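Long-range contacts in 4-oxalmesaconate hydratase (Pseudomonas putida, PDB 5CGZ), which catalyses, with zinc as cofactor, the conversion of the enol form of oxalomesaconate to 4-carboxy-4-hydroxy-2-oxoadipate, the third step of gallate degradation: residues Ser8-Phe14 with Val34-Gly40; Gly20-His25 with Leu173-Val178. All blocks are in the same frame, centred on the assembly; numbering follows the deposited sequence.

Both contacts are built on helix 13-27 and on the same mixed sheet of this Rossmann-like enzyme, with their centres about 19 Å apart. Along the chain the segments alternate: 8-14, 20-25, 34-40, then 173-178. Contact 1 closes the beta-alpha-beta unit at the start of the helix and supplies two of the four protein ligands of the zinc ion. Contact 2 fastens the later turns of the same helix to strand 171-174, at the sheet edge where a second subunit adds a strand. The two touch through Ile22 of segment 20-25, whose CD1 packs 3.7 Å from Phe14 CD2. One helix thus runs from the metal site to the subunit interface.

Contact 1 (Ser8-Phe14 with Val34-Gly40); sequences SAHSADF and VVCLSFG. With ZN (zinc ion), chain C.
The imidazole of His10, a zinc ligand, meets Ser38 edge-on: CD2 lies 3.2 Å from Ser38 OG, which sits near the ring plane, while ND1 on the other side of the ring binds the metal at 2.1 Å. The two segments belong to a beta-alpha-beta crossover of the Rossmann-like fold, in which strands 3-8 and 31-36 run parallel and the loops after them shape the metal site. Ser8 is the bridging residue on the first strand, its N donating to Val35 O (2.8 Å) and its O accepting from Leu37 N (2.9 Å), both bonds nearly straight. Beyond the strands a side chain joins the pairing. Ser38 OG donates to Ala9 O at 2.8 Å, and Ser38 N adds a weak bond to the same oxygen, so the backbone just before His10 is tied to the neighbouring loop. Asp13 OD1, Glu44, His123 and a water complete the zinc shell; behind it, Asp122 holds His10 NE2 and Arg17 forms a salt bridge with Asp13 OD2.

On the helix side, Phe14 CG stands between its backbone N and carbonyl carbon (chi1 75°), which lays the ring against Val34 and Cys36. Val34 CG1 then rests over one face in a CH-pi contact, 3.9 Å from the ring centroid, and Cys36 SG approaches obliquely, 3.7 Å from Phe14 CE1. An alanine here removes the ring from Val34 CG1 and Cys36 SG, and would probably open a gap between helix 13-27 and strand 31-36. Ser11 makes the last link: its OG donates to Phe39 O at 3.0 Å from above the carbonyl plane, and a water joins that same oxygen to Ala12 N.

Contact 2 (Gly20-His25 with Leu173-Val178); sequences GAIALH and LDITSV
Ala21 O is gripped twice by His25, by the backbone N at 3.1 Å and by the ring ND1 at 2.8 Å, the latter bond lying almost in the imidazole plane. With NE2 hydrogen-bonded to Leu239 N of the second subunit, the ring is fixed at both nitrogens, and its CE1 edge faces Leu173 CD2. This is helix-on-sheet packing in the Rossmann-like fold: helix 13-27 lies against the end of strand 171-174, an edge strand that the second subunit extends.

Leu173 drives CD2 against the helix, tight at 3.5 Å from Ala21 CB, while its CD1 meets Leu24 CD2 tip to tip at 3.7 Å. With chi1 at -171°, Leu24 swings CG away from its own amide nitrogen, so that the branch reaches over the turn after the strand, CD2 coming 3.4 Å from Asp174 O and CD1 approaching Ser177 OG. Gly20 has no side chain, and Ile175 packs directly on its backbone, CG2 lying 3.7 Å from Gly20 C. The helix is kinked here, and the carboxylate of Glu226 accepts from both Gly20 N and Ala21 N. At the end of segment 173-178, Val178, in the N-cap position of helix 179-186, sets its CB 3.8 Å from Ala23 CB and its CG2 3.6 Å from Gly20 O.

Contact 1 (Ser8-Phe14 with Val34-Gly40)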
loop_
_atom_site.group_PDB
_atom_site.type_symbol
_atom_site.label_atom_id
_atom_site.label_comp_id
_atom_site.label_asym_id
_atom_site.label_seq_id
_atom_site.Cartn_x
_atom_site.Cartn_y
_atom_site.Cartn_z
ATOM N N SER A 8 -22.777 13.326 -7.927
ATOM C CA SER A 8 -22.931 13.548 -6.496
ATOM C C SER A 8 -23.833 12.466 -5.887
ATOM O O SER A 8 -24.955 12.274 -6.356
ATOM C CB SER A 8 -23.517 14.952 -6.286
ATOM O OG SER A 8 -23.621 15.302 -4.928
ATOM N N ALA A 9 -23.365 11.740 -4.871
ATOM C CA ALA A 9 -24.195 10.673 -4.290
ATOM C C ALA A 9 -25.475 11.236 -3.662
ATOM O O ALA A 9 -26.575 10.716 -3.861
ATOM C CB ALA A 9 -23.419 9.885 -3.248
ATOM N N HIS A 10 -25.301 12.302 -2.895
ATOM C CA HIS A 10 -26.393 12.983 -2.222
ATOM C C HIS A 10 -26.400 14.418 -2.723
ATOM O O HIS A 10 -25.360 14.931 -3.128
ATOM C CB HIS A 10 -26.202 12.913 -0.710
ATOM C CG HIS A 10 -25.850 11.540 -0.221
ATOM N ND1 HIS A 10 -24.611 11.227 0.303
ATOM C CD2 HIS A 10 -26.563 10.388 -0.211
ATOM C CE1 HIS A 10 -24.587 9.947 0.635
ATOM N NE2 HIS A 10 -25.758 9.414 0.330
ATOM N N SER A 11 -27.553 15.071 -2.679
ATOM C CA SER A 11 -27.702 16.373 -3.325
ATOM C C SER A 11 -26.743 17.452 -2.799
ATOM O O SER A 11 -26.328 18.309 -3.564
ATOM C CB SER A 11 -29.158 16.859 -3.208
ATOM O OG SER A 11 -29.600 16.899 -1.861
ATOM N N ALA A 12 -26.357 17.407 -1.524
ATOM C CA ALA A 12 -25.494 18.462 -0.972
ATOM C C ALA A 12 -24.003 18.298 -1.311
ATOM O O ALA A 12 -23.226 19.258 -1.261
ATOM C CB ALA A 12 -25.665 18.544 0.542
ATOM N N ASP A 13 -23.604 17.086 -1.661
ATOM C CA ASP A 13 -22.189 16.797 -1.825
ATOM C C ASP A 13 -21.483 17.669 -2.859
ATOM O O ASP A 13 -20.359 18.101 -2.621
ATOM C CB ASP A 13 -22.005 15.324 -2.171
ATOM C CG ASP A 13 -22.094 14.441 -0.944
ATOM O OD1 ASP A 13 -22.939 13.523 -0.916
ATOM O OD2 ASP A 13 -21.304 14.678 -0.005
ATOM N N PHE A 14 -22.120 17.942 -3.995
ATOM C CA PHE A 14 -21.423 18.710 -5.018
ATOM C C PHE A 14 -21.167 20.133 -4.529
ATOM O O PHE A 14 -20.244 20.789 -4.999
ATOM C CB PHE A 14 -22.194 18.715 -6.360
ATOM C CG PHE A 14 -23.421 19.602 -6.380
ATOM C CD1 PHE A 14 -24.663 19.106 -6.003
ATOM C CD2 PHE A 14 -23.338 20.915 -6.824
ATOM C CE1 PHE A 14 -25.802 19.918 -6.041
ATOM C CE2 PHE A 14 -24.469 21.738 -6.866
ATOM C CZ PHE A 14 -25.705 21.238 -6.472
ATOM N N VAL A 34 -24.519 18.673 -13.245
ATOM C CA VAL A 34 -24.472 17.892 -12.018
ATOM C C VAL A 34 -25.576 16.836 -12.006
ATOM O O VAL A 34 -26.752 17.151 -12.228
ATOM C CB VAL A 34 -24.617 18.795 -10.778
ATOM C CG1 VAL A 34 -24.656 17.971 -9.489
ATOM C CG2 VAL A 34 -23.482 19.798 -10.728
ATOM N N VAL A 35 -25.195 15.586 -11.767
ATOM C CA VAL A 35 -26.163 14.545 -11.444
ATOM C C VAL A 35 -26.127 14.265 -9.940
ATOM O O VAL A 35 -25.082 13.887 -9.404
ATOM C CB VAL A 35 -25.892 13.228 -12.192
ATOM C CG1 VAL A 35 -26.828 12.134 -11.683
ATOM C CG2 VAL A 35 -26.039 13.406 -13.693
ATOM N N CYS A 36 -27.262 14.461 -9.268
ATOM C CA CYS A 36 -27.437 14.038 -7.880
ATOM C C CYS A 36 -28.187 12.719 -7.849
ATOM O O CYS A 36 -29.372 12.672 -8.177
ATOM C CB CYS A 36 -28.203 15.081 -7.075
ATOM S SG CYS A 36 -27.416 16.689 -6.984
ATOM N N LEU A 37 -27.511 11.647 -7.452
ATOM C CA LEU A 37 -28.121 10.325 -7.523
ATOM C C LEU A 37 -29.273 10.201 -6.525
ATOM O O LEU A 37 -30.271 9.528 -6.796
ATOM C CB LEU A 37 -27.075 9.231 -7.283
ATOM C CG LEU A 37 -25.965 9.140 -8.342
ATOM C CD1 LEU A 37 -24.863 8.179 -7.903
ATOM C CD2 LEU A 37 -26.528 8.725 -9.695
ATOM N N SER A 38 -29.129 10.857 -5.378
ATOM C CA SER A 38 -30.173 10.865 -4.355
ATOM C C SER A 38 -30.174 12.230 -3.688
ATOM O O SER A 38 -29.377 13.088 -4.049
ATOM C CB SER A 38 -29.950 9.754 -3.322
ATOM O OG SER A 38 -28.931 10.121 -2.403
ATOM N N PHE A 39 -31.050 12.438 -2.712
ATOM C CA PHE A 39 -31.110 13.728 -2.035
ATOM C C PHE A 39 -30.450 13.709 -0.658
ATOM O O PHE A 39 -30.427 14.734 0.029
ATOM C CB PHE A 39 -32.568 14.185 -1.883
ATOM C CG PHE A 39 -33.273 14.433 -3.193
ATOM C CD1 PHE A 39 -33.152 15.655 -3.843
ATOM C CD2 PHE A 39 -34.071 13.453 -3.759
ATOM C CE1 PHE A 39 -33.805 15.890 -5.040
ATOM C CE2 PHE A 39 -34.732 13.676 -4.959
ATOM C CZ PHE A 39 -34.604 14.895 -5.600
ATOM N N GLY A 40 -29.928 12.552 -0.247
ATOM C CA GLY A 40 -29.420 12.396 1.114
ATOM C C GLY A 40 -30.562 12.524 2.109
ATOM O O GLY A 40 -30.376 12.949 3.256
HETATM ZN ZN ZN C . -23.006 12.437 0.757
HETATM O O HOH W 1 -27.656 15.861 0.731
HETATM O O HOH W 2 -22.226 13.835 2.667
#

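Contact 2 (Gly20-His25 with Leu173-Val178)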
loop_
_atom_site.group_PDB
_atom_site.type_symbol
_atom_site.label_atom_id
_atom_site.label_comp_id
_atom_site.label_asym_id
_atom_site.label_seq_id
_atom_site.Cartn_x
_atom_site.Cartn_y
_atom_site.Cartn_z
ATOM N N GLY A 20 -16.386 25.041 -5.939
ATOM C CA GLY A 20 -15.326 25.822 -6.558
ATOM C C GLY A 20 -15.033 25.371 -7.977
ATOM O O GLY A 20 -14.977 26.187 -8.893
ATOM N N ALA A 21 -14.838 24.067 -8.164
ATOM C CA ALA A 21 -14.500 23.535 -9.474
ATOM C C ALA A 21 -15.608 23.853 -10.484
ATOM O O ALA A 21 -15.337 24.158 -11.647
ATOM C CB ALA A 21 -14.255 22.019 -9.393
ATOM N N ILE A 22 -16.854 23.771 -10.037
ATOM C CA ILE A 22 -17.993 24.049 -10.910
ATOM C C ILE A 22 -18.007 25.523 -11.345
ATOM O O ILE A 22 -18.046 25.827 -12.545
ATOM C CB ILE A 22 -19.331 23.674 -10.219
ATOM C CG1 ILE A 22 -19.411 22.149 -10.037
ATOM C CG2 ILE A 22 -20.519 24.182 -11.042
ATOM C CD1 ILE A 22 -20.554 21.669 -9.162
ATOM N N ALA A 23 -17.945 26.429 -10.369
ATOM C CA ALA A 23 -17.972 27.862 -10.649
ATOM C C ALA A 23 -16.777 28.285 -11.493
ATOM O O ALA A 23 -16.912 29.111 -12.399
ATOM C CB ALA A 23 -18.011 28.663 -9.344
ATOM N N LEU A 24 -15.608 27.716 -11.203
ATOM C CA LEU A 24 -14.391 28.098 -11.911
ATOM C C LEU A 24 -14.476 27.713 -13.392
ATOM O O LEU A 24 -14.182 28.526 -14.276
ATOM C CB LEU A 24 -13.148 27.462 -11.263
ATOM C CG LEU A 24 -11.796 27.959 -11.792
ATOM C CD1 LEU A 24 -11.558 29.418 -11.414
ATOM C CD2 LEU A 24 -10.631 27.085 -11.319
ATOM N N HIS A 25 -14.870 26.477 -13.677
ATOM C CA HIS A 25 -14.906 26.044 -15.071
ATOM C C HIS A 25 -16.081 26.678 -15.839
ATOM O O HIS A 25 -15.975 26.921 -17.042
ATOM C CB HIS A 25 -14.948 24.512 -15.161
ATOM C CG HIS A 25 -13.648 23.859 -14.788
ATOM N ND1 HIS A 25 -13.294 23.602 -13.480
ATOM C CD2 HIS A 25 -12.603 23.453 -15.551
ATOM C CE1 HIS A 25 -12.093 23.045 -13.453
ATOM N NE2 HIS A 25 -11.653 22.943 -14.696
ATOM N N LEU A 173 -6.809 22.564 -7.315
ATOM C CA LEU A 173 -7.474 23.531 -8.171
ATOM C C LEU A 173 -7.582 24.852 -7.419
ATOM O O LEU A 173 -8.203 24.908 -6.361
ATOM C CB LEU A 173 -8.862 23.033 -8.581
ATOM C CG LEU A 173 -9.624 23.883 -9.598
ATOM C CD1 LEU A 173 -8.953 23.796 -10.979
ATOM C CD2 LEU A 173 -11.096 23.457 -9.666
ATOM N N ASP A 174 -6.970 25.901 -7.957
ATOM C CA ASP A 174 -7.037 27.218 -7.329
ATOM C C ASP A 174 -8.404 27.829 -7.582
ATOM O O ASP A 174 -8.716 28.216 -8.706
ATOM C CB ASP A 174 -5.934 28.135 -7.865
ATOM C CG ASP A 174 -5.909 29.491 -7.174
ATOM O OD1 ASP A 174 -6.766 29.744 -6.297
ATOM O OD2 ASP A 174 -5.031 30.313 -7.520
ATOM N N ILE A 175 -9.219 27.915 -6.536
ATOM C CA ILE A 175 -10.570 28.442 -6.682
ATOM C C ILE A 175 -10.711 29.814 -6.028
ATOM O O ILE A 175 -11.821 30.273 -5.757
ATOM C CB ILE A 175 -11.630 27.488 -6.072
ATOM C CG1 ILE A 175 -11.417 27.344 -4.562
ATOM C CG2 ILE A 175 -11.615 26.130 -6.780
ATOM C CD1 ILE A 175 -12.639 26.757 -3.842
ATOM N N THR A 176 -9.582 30.462 -5.771
ATOM C CA THR A 176 -9.584 31.772 -5.133
ATOM C C THR A 176 -10.528 32.765 -5.842
ATOM O O THR A 176 -11.259 33.512 -5.192
ATOM C CB THR A 176 -8.167 32.361 -5.097
ATOM O OG1 THR A 176 -7.309 31.504 -4.319
ATOM C CG2 THR A 176 -8.195 33.763 -4.490
ATOM N N SER A 177 -10.532 32.746 -7.172
ATOM C CA SER A 177 -11.326 33.705 -7.947
ATOM C C SER A 177 -12.831 33.444 -7.893
ATOM O O SER A 177 -13.615 34.292 -8.307
ATOM C CB SER A 177 -10.866 33.716 -9.411
ATOM O OG SER A 177 -11.145 32.474 -10.039
ATOM N N VAL A 178 -13.250 32.289 -7.379
ATOM C CA VAL A 178 -14.685 32.027 -7.279
ATOM C C VAL A 178 -15.128 31.663 -5.874
ATOM O O VAL A 178 -16.221 31.127 -5.692
ATOM C CB VAL A 178 -15.136 30.892 -8.236
ATOM C CG1 VAL A 178 -14.986 31.334 -9.695
ATOM C CG2 VAL A 178 -14.358 29.593 -7.956
#